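Local coordinates for flagellar basal body protein (Helicobacter pylori, PDB 5NPY) that probably builds the flagellar hook, the curved, flexible joint that passes rotation from the basal-body motor to the filament, at residues 507-512 with 552-557; 284-289 with 310-315; 371-376 with 435-440; 203-208 with 231-236. All coordinates share one frame; numbering follows the deposited sequence.

Overall arrangement
Followed from the N terminus, the four contacts close one after another, and none nests in or crosses another. Contact 4 comes first, closing a loop with two short helices between strand 204-207 and the segment 231-236. Contact 2 then brings strand 308-313 back against helix 279-289. Contact 3 spans a longer excursion rich in strands and presses strand 370-381 against strand 435-439 of another sheet. These three all reach the same eight-stranded antiparallel sheet, and contacts 2 and 4 approach to about 6 Å between nearest atoms. Contact 1, near the C-terminal end of the modelled chain, stands apart, its centre about 85 Å from that of contact 2, and joins strands 499-509 and 555-559.

Contact 1: 507-512 with 552-557; sequences ILAFTN and LKFGKI
From Ile507 to Ala509 the chain runs in roughly the same direction as the turn from Leu552 to Phe554, with the CA atoms of Ala509 and Phe554 7.9 Å apart, so that the two are joined by side chains alone. Ile507 illustrates how one branched residue can serve two partners. Its CB packs on Leu552 CD2 at 4.0 Å, the two side chains crossing at about a right angle. Because CG1 lies beside the backbone N (chi1 -68°), it also meets Ile557 CD1, 3.9 Å away, and these two isoleucines approach tip to tip. The segment 552-557 folds back on itself to bring Leu552 and Ile557 to the same neighbour. Further along, the methyl CB of Ala509 lies 3.7 Å from Phe554 CD2, obliquely to the ring. One face of that ring is covered by CB of Lys553, 3.6 Å above its centre. Tyr91 touches Ile507, Phe554 and Ile557 alike and joins the cluster, to which Phe97 also contributes at Ile507. Strand 555-559, near the end of the model, pairs antiparallel with 87-93 near its start, consistent with a D1-type domain of hook and rod proteins, where both chain ends meet; strand 543-544 flanks the contact through the Ala509-Ile543 backbone bond.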
loop_
_atom_site.group_PDB
_atom_site.type_symbol
_atom_site.label_atom_id
_atom_site.label_comp_id
_atom_site.label_asym_id
_atom_site.label_seq_id
_atom_site.Cartn_x
_atom_site.Cartn_y
_atom_site.Cartn_z
ATOM N N ILE A 507 -19.936 -17.174 -27.354
ATOM C CA ILE A 507 -21.028 -18.136 -27.271
ATOM C C ILE A 507 -22.298 -17.402 -27.673
ATOM O O ILE A 507 -22.559 -16.298 -27.189
ATOM C CB ILE A 507 -21.181 -18.742 -25.859
ATOM C CG1 ILE A 507 -19.995 -19.636 -25.508
ATOM C CG2 ILE A 507 -22.461 -19.563 -25.759
ATOM C CD1 ILE A 507 -20.043 -21.008 -26.165
ATOM N N LEU A 508 -23.077 -17.996 -28.566
ATOM C CA LEU A 508 -24.338 -17.414 -29.004
ATOM C C LEU A 508 -25.408 -18.496 -29.014
ATOM O O LEU A 508 -25.135 -19.649 -29.367
ATOM C CB LEU A 508 -24.229 -16.773 -30.396
ATOM C CG LEU A 508 -23.257 -15.595 -30.518
ATOM C CD1 LEU A 508 -22.972 -15.308 -31.970
ATOM C CD2 LEU A 508 -23.813 -14.353 -29.830
ATOM N N ALA A 509 -26.619 -18.120 -28.616
ATOM C CA ALA A 509 -27.758 -19.021 -28.582
ATOM C C ALA A 509 -28.881 -18.463 -29.445
ATOM O O ALA A 509 -28.843 -17.316 -29.900
ATOM C CB ALA A 509 -28.250 -19.248 -27.146
ATOM N N PHE A 510 -29.890 -19.300 -29.664
ATOM C CA PHE A 510 -31.047 -18.935 -30.460
ATOM C C PHE A 510 -32.274 -19.580 -29.849
ATOM O O PHE A 510 -32.186 -20.639 -29.224
ATOM C CB PHE A 510 -30.913 -19.387 -31.912
ATOM C CG PHE A 510 -29.670 -18.898 -32.590
ATOM C CD1 PHE A 510 -28.475 -19.590 -32.459
ATOM C CD2 PHE A 510 -29.700 -17.752 -33.373
ATOM C CE1 PHE A 510 -27.330 -19.138 -33.092
ATOM C CE2 PHE A 510 -28.561 -17.298 -34.010
ATOM C CZ PHE A 510 -27.374 -17.988 -33.866
ATOM N N THR A 511 -33.423 -18.936 -30.038
ATOM C CA THR A 511 -34.671 -19.533 -29.587
ATOM C C THR A 511 -35.158 -20.638 -30.517
ATOM O O THR A 511 -36.089 -21.366 -30.152
ATOM C CB THR A 511 -35.760 -18.465 -29.446
ATOM O OG1 THR A 511 -35.973 -17.822 -30.715
ATOM C CG2 THR A 511 -35.367 -17.428 -28.385
ATOM N N ASN A 512 -34.553 -20.789 -31.698
ATOM C CA ASN A 512 -34.920 -21.882 -32.600
ATOM C C ASN A 512 -33.682 -22.305 -33.402
ATOM O O ASN A 512 -33.443 -21.804 -34.503
ATOM C CB ASN A 512 -36.058 -21.478 -33.521
ATOM C CG ASN A 512 -36.509 -22.624 -34.388
ATOM O OD1 ASN A 512 -36.524 -23.764 -33.932
ATOM N ND2 ASN A 512 -36.843 -22.344 -35.649
ATOM N N LEU A 552 -22.426 -17.050 -18.146
ATOM C CA LEU A 552 -23.074 -17.662 -19.272
ATOM C C LEU A 552 -24.455 -18.069 -18.835
ATOM O O LEU A 552 -24.633 -18.627 -17.773
ATOM C CB LEU A 552 -22.265 -18.858 -19.752
ATOM C CG LEU A 552 -21.034 -18.569 -20.595
ATOM C CD1 LEU A 552 -20.131 -19.722 -20.654
ATOM C CD2 LEU A 552 -21.435 -18.189 -21.938
ATOM N N LYS A 553 -25.438 -17.812 -19.668
ATOM C CA LYS A 553 -26.802 -18.116 -19.296
ATOM C C LYS A 553 -27.340 -19.499 -19.543
ATOM O O LYS A 553 -28.136 -19.981 -18.796
ATOM C CB LYS A 553 -27.721 -17.136 -19.962
ATOM C CG LYS A 553 -27.540 -15.761 -19.542
ATOM C CD LYS A 553 -28.432 -14.872 -20.338
ATOM C CE LYS A 553 -27.809 -14.521 -21.627
ATOM N NZ LYS A 553 -28.741 -13.860 -22.516
ATOM N N PHE A 554 -26.877 -20.135 -20.588
ATOM C CA PHE A 554 -27.384 -21.408 -21.010
ATOM C C PHE A 554 -26.454 -22.592 -20.994
ATOM O O PHE A 554 -26.833 -23.666 -21.385
ATOM C CB PHE A 554 -27.926 -21.225 -22.419
ATOM C CG PHE A 554 -28.629 -19.926 -22.629
ATOM C CD1 PHE A 554 -29.749 -19.626 -21.926
ATOM C CD2 PHE A 554 -28.148 -18.995 -23.504
ATOM C CE1 PHE A 554 -30.389 -18.431 -22.093
ATOM C CE2 PHE A 554 -28.784 -17.797 -23.687
ATOM C CZ PHE A 554 -29.911 -17.516 -22.981
ATOM N N GLY A 555 -25.239 -22.414 -20.531
ATOM C CA GLY A 555 -24.335 -23.527 -20.521
ATOM C C GLY A 555 -23.066 -23.276 -19.779
ATOM O O GLY A 555 -22.968 -22.366 -18.993
ATOM N N LYS A 556 -22.090 -24.118 -20.047
ATOM C CA LYS A 556 -20.774 -24.052 -19.432
ATOM C C LYS A 556 -19.743 -24.541 -20.440
ATOM O O LYS A 556 -20.017 -25.457 -21.222
ATOM C CB LYS A 556 -20.724 -24.893 -18.149
ATOM C CG LYS A 556 -20.179 -26.304 -18.330
ATOM C CD LYS A 556 -20.679 -27.249 -17.248
ATOM C CE LYS A 556 -20.434 -26.680 -15.861
ATOM N NZ LYS A 556 -21.261 -27.353 -14.817
ATOM N N ILE A 557 -18.565 -23.923 -20.423
ATOM C CA ILE A 557 -17.456 -24.302 -21.289
ATOM C C ILE A 557 -16.508 -25.195 -20.502
ATOM O O ILE A 557 -16.158 -24.884 -19.358
ATOM C CB ILE A 557 -16.723 -23.061 -21.829
ATOM C CG1 ILE A 557 -17.648 -22.256 -22.739
ATOM C CG2 ILE A 557 -15.495 -23.471 -22.590
ATOM C CD1 ILE A 557 -16.955 -21.126 -23.497
#

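Contact 2: 284-289 with 310-315; sequences KLLKEK and LEIANP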
loop_
_atom_site.group_PDB
_atom_site.type_symbol
_atom_site.label_atom_id
_atom_site.label_comp_id
_atom_site.label_asym_id
_atom_site.label_seq_id
_atom_site.Cartn_x
_atom_site.Cartn_y
_atom_site.Cartn_z
ATOM N N LYS A 284 11.343 25.658 29.554
ATOM C CA LYS A 284 10.924 27.027 29.839
ATOM C C LYS A 284 10.372 27.153 31.250
ATOM O O LYS A 284 10.688 28.106 31.970
ATOM C CB LYS A 284 9.872 27.452 28.807
ATOM C CG LYS A 284 9.530 28.922 28.772
ATOM C CD LYS A 284 8.313 29.147 27.900
ATOM C CE LYS A 284 8.020 30.621 27.734
ATOM N NZ LYS A 284 6.553 30.889 27.758
ATOM N N LEU A 285 9.541 26.199 31.662
ATOM C CA LEU A 285 8.959 26.244 32.999
ATOM C C LEU A 285 10.038 26.097 34.066
ATOM O O LEU A 285 10.074 26.867 35.032
ATOM C CB LEU A 285 7.899 25.150 33.113
ATOM C CG LEU A 285 6.938 25.103 34.288
ATOM C CD1 LEU A 285 6.162 26.423 34.420
ATOM C CD2 LEU A 285 5.994 23.906 34.080
ATOM N N LEU A 286 10.959 25.148 33.874
ATOM C CA LEU A 286 12.070 24.970 34.807
ATOM C C LEU A 286 13.004 26.177 34.852
ATOM O O LEU A 286 13.574 26.472 35.905
ATOM C CB LEU A 286 12.859 23.726 34.429
ATOM C CG LEU A 286 14.056 23.390 35.301
ATOM C CD1 LEU A 286 13.594 22.904 36.669
ATOM C CD2 LEU A 286 14.889 22.342 34.585
ATOM N N LYS A 287 13.197 26.876 33.730
ATOM C CA LYS A 287 14.119 28.008 33.736
ATOM C C LYS A 287 13.537 29.197 34.484
ATOM O O LYS A 287 14.252 29.877 35.222
ATOM C CB LYS A 287 14.482 28.421 32.309
ATOM C CG LYS A 287 15.479 29.586 32.239
ATOM C CD LYS A 287 16.831 29.231 32.897
ATOM C CE LYS A 287 17.922 30.243 32.513
ATOM N NZ LYS A 287 19.242 29.994 33.164
ATOM N N GLU A 288 12.243 29.470 34.298
ATOM C CA GLU A 288 11.606 30.611 34.947
ATOM C C GLU A 288 11.489 30.418 36.463
ATOM O O GLU A 288 11.825 31.321 37.239
ATOM C CB GLU A 288 10.238 30.847 34.309
ATOM C CG GLU A 288 10.361 31.197 32.841
ATOM C CD GLU A 288 9.026 31.346 32.144
ATOM O OE1 GLU A 288 8.039 30.750 32.628
ATOM O OE2 GLU A 288 8.973 32.060 31.113
ATOM N N LYS A 289 11.032 29.243 36.910
ATOM C CA LYS A 289 10.743 29.057 38.335
ATOM C C LYS A 289 12.000 28.780 39.155
ATOM O O LYS A 289 12.106 29.227 40.302
ATOM C CB LYS A 289 9.730 27.926 38.522
ATOM C CG LYS A 289 8.408 28.173 37.807
ATOM C CD LYS A 289 7.689 29.341 38.469
ATOM C CE LYS A 289 6.388 29.658 37.765
ATOM N NZ LYS A 289 6.134 31.118 37.714
ATOM N N LEU A 310 19.216 13.796 28.936
ATOM C CA LEU A 310 18.784 15.075 29.474
ATOM C C LEU A 310 19.670 15.452 30.658
ATOM O O LEU A 310 20.200 14.590 31.369
ATOM C CB LEU A 310 17.317 15.020 29.911
ATOM C CG LEU A 310 16.300 14.683 28.822
ATOM C CD1 LEU A 310 14.900 14.622 29.429
ATOM C CD2 LEU A 310 16.342 15.688 27.673
ATOM N N GLU A 311 19.822 16.757 30.874
ATOM C CA GLU A 311 20.760 17.245 31.872
ATOM C C GLU A 311 20.197 18.483 32.547
ATOM O O GLU A 311 19.833 19.449 31.871
ATOM C CB GLU A 311 22.106 17.557 31.216
ATOM C CG GLU A 311 23.044 18.379 32.064
ATOM C CD GLU A 311 24.160 18.991 31.248
ATOM O OE1 GLU A 311 23.855 19.800 30.336
ATOM O OE2 GLU A 311 25.333 18.639 31.504
ATOM N N ILE A 312 20.129 18.456 33.873
ATOM C CA ILE A 312 19.725 19.614 34.660
ATOM C C ILE A 312 20.996 20.288 35.152
ATOM O O ILE A 312 21.754 19.711 35.937
ATOM C CB ILE A 312 18.806 19.223 35.821
ATOM C CG1 ILE A 312 17.679 18.332 35.310
ATOM C CG2 ILE A 312 18.212 20.474 36.482
ATOM C CD1 ILE A 312 16.741 17.882 36.404
ATOM N N ALA A 313 21.238 21.507 34.677
ATOM C CA ALA A 313 22.500 22.197 34.888
ATOM C C ALA A 313 22.256 23.582 35.466
ATOM O O ALA A 313 21.260 24.242 35.153
ATOM C CB ALA A 313 23.292 22.319 33.576
ATOM N N ASN A 314 23.180 24.011 36.325
ATOM C CA ASN A 314 23.188 25.371 36.833
ATOM C C ASN A 314 24.137 26.184 35.979
ATOM O O ASN A 314 25.329 25.847 35.919
ATOM C CB ASN A 314 23.627 25.401 38.289
ATOM C CG ASN A 314 23.689 26.809 38.855
ATOM O OD1 ASN A 314 23.382 27.778 38.171
ATOM N ND2 ASN A 314 24.070 26.921 40.124
ATOM N N PRO A 315 23.673 27.242 35.294
ATOM C CA PRO A 315 24.579 27.995 34.417
ATOM C C PRO A 315 25.501 28.935 35.187
ATOM O O PRO A 315 26.664 29.117 34.809
ATOM C CB PRO A 315 23.619 28.763 33.493
ATOM C CG PRO A 315 22.215 28.562 34.064
ATOM C CD PRO A 315 22.341 27.864 35.371
#
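Leu286, on the inner face of helix 279-289, meets Ile312 of strand 308-313, and this buried pair is the more closely enclosed half of a light contact. Leu286 CD2 lies 4.3 Å from Ile312 CG2, an ordinary methyl-to-methyl approach. It is backed by further apolar residues: Leu294 also touches Leu286, and Phe322, Leu292 and Leu334 touch Ile312. One residue on, the character changes. Lys287 is solvent-exposed, and its NZ comes end-on to CG of the exposed Pro315, 3.4 Å away. The side chain first extends away from its own backbone N (chi1 -179°) and then bends at chi2 (62°), which carries the amine over the loop after the strand. Polar partners lie beside it rather than across the contact: a weak hydrogen bond to Gly291 O and a long, weak ion pair with Asp293. The proline thus borders the amine without binding it. From an adjoining side of the helix, Leu285 and Lys289 rest on strand 260-266, so helix 279-289 touches both the five-stranded sheet containing 260-266 and the eight-stranded one in which 293-298 and 308-313 pair as an antiparallel hairpin.

Contact 3: 371-376 with 435-440; sequences YLLQSE and MTLDFK
Phe439 drives the edge of its ring onto one face of Tyr371. CE2 stands 3.7 Å from Tyr371 CG, off the middle of the ring and toward its rim. The two rings form an offset edge-to-face pair, with planes inclined at 76° and centroids 5.4 Å apart. With CG anti to the backbone N (chi1 -177°), the phenylalanine ring swings out from its strand toward the tyrosine. At the other end of Tyr371 the chain of Lys440 crosses at about a right angle; bent at chi3, it passes CD 3.4 Å from Tyr371 CZ and sets NZ to donate a hydrogen bond of 2.8 Å to Tyr371 OH. The same ammonium forms a salt bridge with Asp365, so the exposed lysine is held by two partners and its charge is probably balanced there. This is sheet-on-sheet packing, as in a beta sandwich: strand 370-381 belongs to the eight-stranded antiparallel sheet, while 435-439 is the outermost strand, within this chain, of a four-stranded one, and the two segments run in broadly opposite senses. Lys440 begins the tight turn to strand 442-447, where Asp438 OD1 accepts a bond from Gly441 N. Deeper in the interface Leu373 CD1 presses on Leu437 CD1 at 3.5 Å, tighter than normal for two methyls. Ile404 and Ile413, from the neighbouring strands 396-406 and 411-423, both touch Tyr371 and Phe439.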
loop_
_atom_site.group_PDB
_atom_site.type_symbol
_atom_site.label_atom_id
_atom_site.label_comp_id
_atom_site.label_asym_id
_atom_site.label_seq_id
_atom_site.Cartn_x
_atom_site.Cartn_y
_atom_site.Cartn_z
ATOM N N TYR A 371 13.425 -1.916 -6.555
ATOM C CA TYR A 371 13.945 -0.975 -5.582
ATOM C C TYR A 371 13.056 -1.033 -4.343
ATOM O O TYR A 371 11.967 -1.613 -4.363
ATOM C CB TYR A 371 13.987 0.440 -6.170
ATOM C CG TYR A 371 15.061 0.631 -7.215
ATOM C CD1 TYR A 371 16.248 1.276 -6.898
ATOM C CD2 TYR A 371 14.890 0.170 -8.516
ATOM C CE1 TYR A 371 17.241 1.461 -7.841
ATOM C CE2 TYR A 371 15.880 0.348 -9.474
ATOM C CZ TYR A 371 17.055 1.001 -9.129
ATOM O OH TYR A 371 18.057 1.192 -10.060
ATOM N N LEU A 372 13.531 -0.456 -3.244
ATOM C CA LEU A 372 12.885 -0.625 -1.946
ATOM C C LEU A 372 12.442 0.733 -1.395
ATOM O O LEU A 372 13.278 1.560 -1.015
ATOM C CB LEU A 372 13.832 -1.339 -0.983
ATOM C CG LEU A 372 14.259 -2.779 -1.326
ATOM C CD1 LEU A 372 15.319 -3.229 -0.321
ATOM C CD2 LEU A 372 13.085 -3.789 -1.353
ATOM N N LEU A 373 11.135 0.962 -1.344
ATOM C CA LEU A 373 10.594 2.224 -0.831
ATOM C C LEU A 373 10.505 2.101 0.693
ATOM O O LEU A 373 9.631 1.405 1.233
ATOM C CB LEU A 373 9.253 2.539 -1.491
ATOM C CG LEU A 373 8.466 3.787 -1.009
ATOM C CD1 LEU A 373 9.389 4.912 -0.708
ATOM C CD2 LEU A 373 7.451 4.276 -2.006
ATOM N N GLN A 374 11.434 2.750 1.399
ATOM C CA GLN A 374 11.536 2.589 2.841
ATOM C C GLN A 374 11.001 3.817 3.561
ATOM O O GLN A 374 11.038 4.941 3.044
ATOM C CB GLN A 374 12.967 2.301 3.274
ATOM C CG GLN A 374 13.457 0.953 2.733
ATOM C CD GLN A 374 14.769 0.483 3.314
ATOM O OE1 GLN A 374 15.383 1.156 4.140
ATOM N NE2 GLN A 374 15.210 -0.689 2.876
ATOM N N SER A 375 10.448 3.568 4.748
ATOM C CA SER A 375 9.909 4.602 5.620
ATOM C C SER A 375 10.302 4.267 7.036
ATOM O O SER A 375 10.121 3.129 7.468
ATOM C CB SER A 375 8.384 4.700 5.556
ATOM O OG SER A 375 7.962 5.343 4.384
ATOM N N GLU A 376 10.802 5.263 7.755
ATOM C CA GLU A 376 11.049 5.165 9.180
ATOM C C GLU A 376 10.206 6.206 9.912
ATOM O O GLU A 376 10.107 7.354 9.473
ATOM C CB GLU A 376 12.512 5.380 9.464
ATOM C CG GLU A 376 13.449 4.596 8.562
ATOM C CD GLU A 376 14.872 4.755 9.045
ATOM O OE1 GLU A 376 15.673 5.426 8.372
ATOM O OE2 GLU A 376 15.160 4.278 10.162
ATOM N N MET A 435 2.947 12.605 -0.821
ATOM C CA MET A 435 4.227 13.264 -1.030
ATOM C C MET A 435 4.776 12.851 -2.390
ATOM O O MET A 435 4.282 11.914 -3.033
ATOM C CB MET A 435 5.215 12.951 0.118
ATOM C CG MET A 435 6.022 11.645 -0.017
ATOM S SD MET A 435 6.734 11.107 1.575
ATOM C CE MET A 435 5.285 10.234 2.210
ATOM N N THR A 436 5.792 13.585 -2.843
ATOM C CA THR A 436 6.421 13.327 -4.139
ATOM C C THR A 436 7.876 12.947 -3.929
ATOM O O THR A 436 8.668 13.744 -3.415
ATOM C CB THR A 436 6.321 14.527 -5.086
ATOM O OG1 THR A 436 4.944 14.737 -5.432
ATOM C CG2 THR A 436 7.129 14.232 -6.381
ATOM N N LEU A 437 8.212 11.720 -4.291
ATOM C CA LEU A 437 9.582 11.240 -4.273
ATOM C C LEU A 437 10.108 11.274 -5.690
ATOM O O LEU A 437 9.343 11.151 -6.648
ATOM C CB LEU A 437 9.661 9.806 -3.751
ATOM C CG LEU A 437 8.859 9.519 -2.491
ATOM C CD1 LEU A 437 9.084 8.063 -2.099
ATOM C CD2 LEU A 437 9.247 10.496 -1.389
ATOM N N ASP A 438 11.418 11.402 -5.821
ATOM C CA ASP A 438 12.085 11.259 -7.110
ATOM C C ASP A 438 12.630 9.835 -7.243
ATOM O O ASP A 438 13.549 9.439 -6.519
ATOM C CB ASP A 438 13.203 12.286 -7.273
ATOM C CG ASP A 438 13.838 12.206 -8.642
ATOM O OD1 ASP A 438 14.848 11.475 -8.783
ATOM O OD2 ASP A 438 13.284 12.837 -9.579
ATOM N N PHE A 439 12.075 9.080 -8.179
ATOM C CA PHE A 439 12.454 7.693 -8.434
ATOM C C PHE A 439 13.251 7.618 -9.746
ATOM O O PHE A 439 12.694 7.338 -10.816
ATOM C CB PHE A 439 11.211 6.815 -8.495
ATOM C CG PHE A 439 11.504 5.365 -8.684
ATOM C CD1 PHE A 439 10.528 4.508 -9.181
ATOM C CD2 PHE A 439 12.735 4.841 -8.328
ATOM C CE1 PHE A 439 10.797 3.163 -9.330
ATOM C CE2 PHE A 439 13.003 3.492 -8.473
ATOM C CZ PHE A 439 12.044 2.656 -8.972
ATOM N N LYS A 440 14.566 7.832 -9.640
ATOM C CA LYS A 440 15.495 7.726 -10.779
ATOM C C LYS A 440 15.081 8.638 -11.928
ATOM O O LYS A 440 15.082 8.234 -13.088
ATOM C CB LYS A 440 15.621 6.278 -11.269
ATOM C CG LYS A 440 16.639 5.460 -10.498
ATOM C CD LYS A 440 16.459 3.968 -10.736
ATOM C CE LYS A 440 16.720 3.604 -12.173
ATOM N NZ LYS A 440 16.763 2.125 -12.375
#

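Contact 4: 203-208 with 231-236; sequences DHLKGV and ALANDD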
loop_
_atom_site.group_PDB
_atom_site.type_symbol
_atom_site.label_atom_id
_atom_site.label_comp_id
_atom_site.label_asym_id
_atom_site.label_seq_id
_atom_site.Cartn_x
_atom_site.Cartn_y
_atom_site.Cartn_z
ATOM N N ASP A 203 5.251 -0.492 20.659
ATOM C CA ASP A 203 5.983 -1.611 20.082
ATOM C C ASP A 203 7.507 -1.517 20.054
ATOM O O ASP A 203 8.194 -2.274 20.745
ATOM C CB ASP A 203 5.569 -1.851 18.632
ATOM C CG ASP A 203 4.330 -2.702 18.491
ATOM O OD1 ASP A 203 4.176 -3.273 17.384
ATOM O OD2 ASP A 203 3.518 -2.787 19.449
ATOM N N HIS A 204 8.048 -0.620 19.234
ATOM C CA HIS A 204 9.478 -0.598 18.972
ATOM C C HIS A 204 9.966 0.767 19.417
ATOM O O HIS A 204 9.226 1.750 19.392
ATOM C CB HIS A 204 9.912 -0.852 17.522
ATOM C CG HIS A 204 9.280 -2.060 16.897
ATOM N ND1 HIS A 204 9.945 -3.260 16.753
ATOM C CD2 HIS A 204 8.043 -2.249 16.376
ATOM C CE1 HIS A 204 9.145 -4.136 16.171
ATOM N NE2 HIS A 204 7.984 -3.546 15.934
ATOM N N LEU A 205 11.223 0.805 19.847
ATOM C CA LEU A 205 11.885 2.025 20.266
ATOM C C LEU A 205 13.251 2.095 19.602
ATOM O O LEU A 205 13.851 1.070 19.258
ATOM C CB LEU A 205 12.052 2.088 21.781
ATOM C CG LEU A 205 10.756 2.184 22.583
ATOM C CD1 LEU A 205 10.950 1.568 24.000
ATOM C CD2 LEU A 205 10.249 3.663 22.658
ATOM N N LYS A 206 13.718 3.324 19.400
ATOM C CA LYS A 206 15.080 3.605 18.996
ATOM C C LYS A 206 15.648 4.672 19.925
ATOM O O LYS A 206 14.912 5.494 20.493
ATOM C CB LYS A 206 15.167 4.098 17.533
ATOM C CG LYS A 206 15.038 3.042 16.457
ATOM C CD LYS A 206 16.376 2.470 16.023
ATOM C CE LYS A 206 16.182 1.430 14.915
ATOM N NZ LYS A 206 16.668 0.051 15.234
ATOM N N GLY A 207 16.968 4.644 20.082
ATOM C CA GLY A 207 17.629 5.751 20.721
ATOM C C GLY A 207 17.167 7.030 20.058
ATOM O O GLY A 207 16.991 7.090 18.833
ATOM N N VAL A 208 16.938 8.058 20.871
ATOM C CA VAL A 208 16.390 9.284 20.339
ATOM C C VAL A 208 17.390 9.992 19.423
ATOM O O VAL A 208 16.983 10.832 18.613
ATOM C CB VAL A 208 15.911 10.140 21.529
ATOM C CG1 VAL A 208 17.068 10.948 22.140
ATOM C CG2 VAL A 208 14.727 10.996 21.113
ATOM N N ALA A 231 5.822 11.015 24.626
ATOM C CA ALA A 231 6.211 10.253 23.431
ATOM C C ALA A 231 7.659 9.790 23.534
ATOM O O ALA A 231 8.456 9.923 22.597
ATOM C CB ALA A 231 5.992 11.083 22.163
ATOM N N LEU A 232 7.999 9.233 24.697
ATOM C CA LEU A 232 9.366 8.839 25.008
ATOM C C LEU A 232 9.372 7.576 25.862
ATOM O O LEU A 232 8.342 7.142 26.387
ATOM C CB LEU A 232 10.105 9.958 25.740
ATOM C CG LEU A 232 10.414 11.223 24.931
ATOM C CD1 LEU A 232 10.872 12.280 25.886
ATOM C CD2 LEU A 232 11.479 10.944 23.873
ATOM N N ALA A 233 10.566 7.005 26.023
ATOM C CA ALA A 233 10.789 5.892 26.937
ATOM C C ALA A 233 12.220 5.990 27.442
ATOM O O ALA A 233 13.081 6.581 26.784
ATOM C CB ALA A 233 10.529 4.532 26.256
ATOM N N ASN A 234 12.478 5.388 28.615
ATOM C CA ASN A 234 13.823 5.409 29.174
ATOM C C ASN A 234 14.667 4.257 28.619
ATOM O O ASN A 234 14.250 3.508 27.737
ATOM C CB ASN A 234 13.803 5.389 30.706
ATOM C CG ASN A 234 13.165 4.130 31.300
ATOM O OD1 ASN A 234 13.168 3.048 30.707
ATOM N ND2 ASN A 234 12.624 4.280 32.505
ATOM N N ASP A 235 15.869 4.105 29.176
ATOM C CA ASP A 235 16.861 3.167 28.663
ATOM C C ASP A 235 16.436 1.711 28.830
ATOM O O ASP A 235 16.878 0.843 28.068
ATOM C CB ASP A 235 18.189 3.405 29.376
ATOM C CG ASP A 235 19.341 2.808 28.641
ATOM O OD1 ASP A 235 20.211 2.185 29.294
ATOM O OD2 ASP A 235 19.362 2.969 27.403
ATOM N N ASP A 236 15.606 1.412 29.821
ATOM C CA ASP A 236 15.072 0.070 29.989
ATOM C C ASP A 236 13.729 -0.104 29.278
ATOM O O ASP A 236 12.999 -1.071 29.559
ATOM C CB ASP A 236 14.970 -0.266 31.482
ATOM C CG ASP A 236 16.277 0.022 32.239
ATOM O OD1 ASP A 236 16.212 0.533 33.383
ATOM O OD2 ASP A 236 17.370 -0.254 31.684
#
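Just beyond Ala233, whose methyl packs against Leu205, the amide nitrogen ND2 of buried Asn234 is gripped by two acceptors, Glu238 OE1 and Lys331 O. The other end of the amide makes an Asx turn: OD1 accepts a weak bond of 3.1 Å from Asp236 N, bent to 126° at the hydrogen. With both ends engaged, if one only weakly, the rotation of the side chain is probably restrained; it sits in an irregular loop lying against the eight-stranded antiparallel sheet. Strand 204-207 pairs in that sheet with 346-364, and the loop is tied to the same strand by a backbone bond between Ala233 and Lys353, leaving side chains to bridge the gap between the two segments. Leu205 does so with a fork: both methyls face Ala233 CB, with CD1 and CD2 each 3.7 Å from it. The CA atoms of Leu205 and Ala233 are 7.8 Å apart. Asn237 also touches Leu205. Where the strand gives way to loop, Val208 meets a second leucine, which in turn rests on Ile352 and Ile240: Val208 CG2 is 4.3 Å from Leu232 CD2.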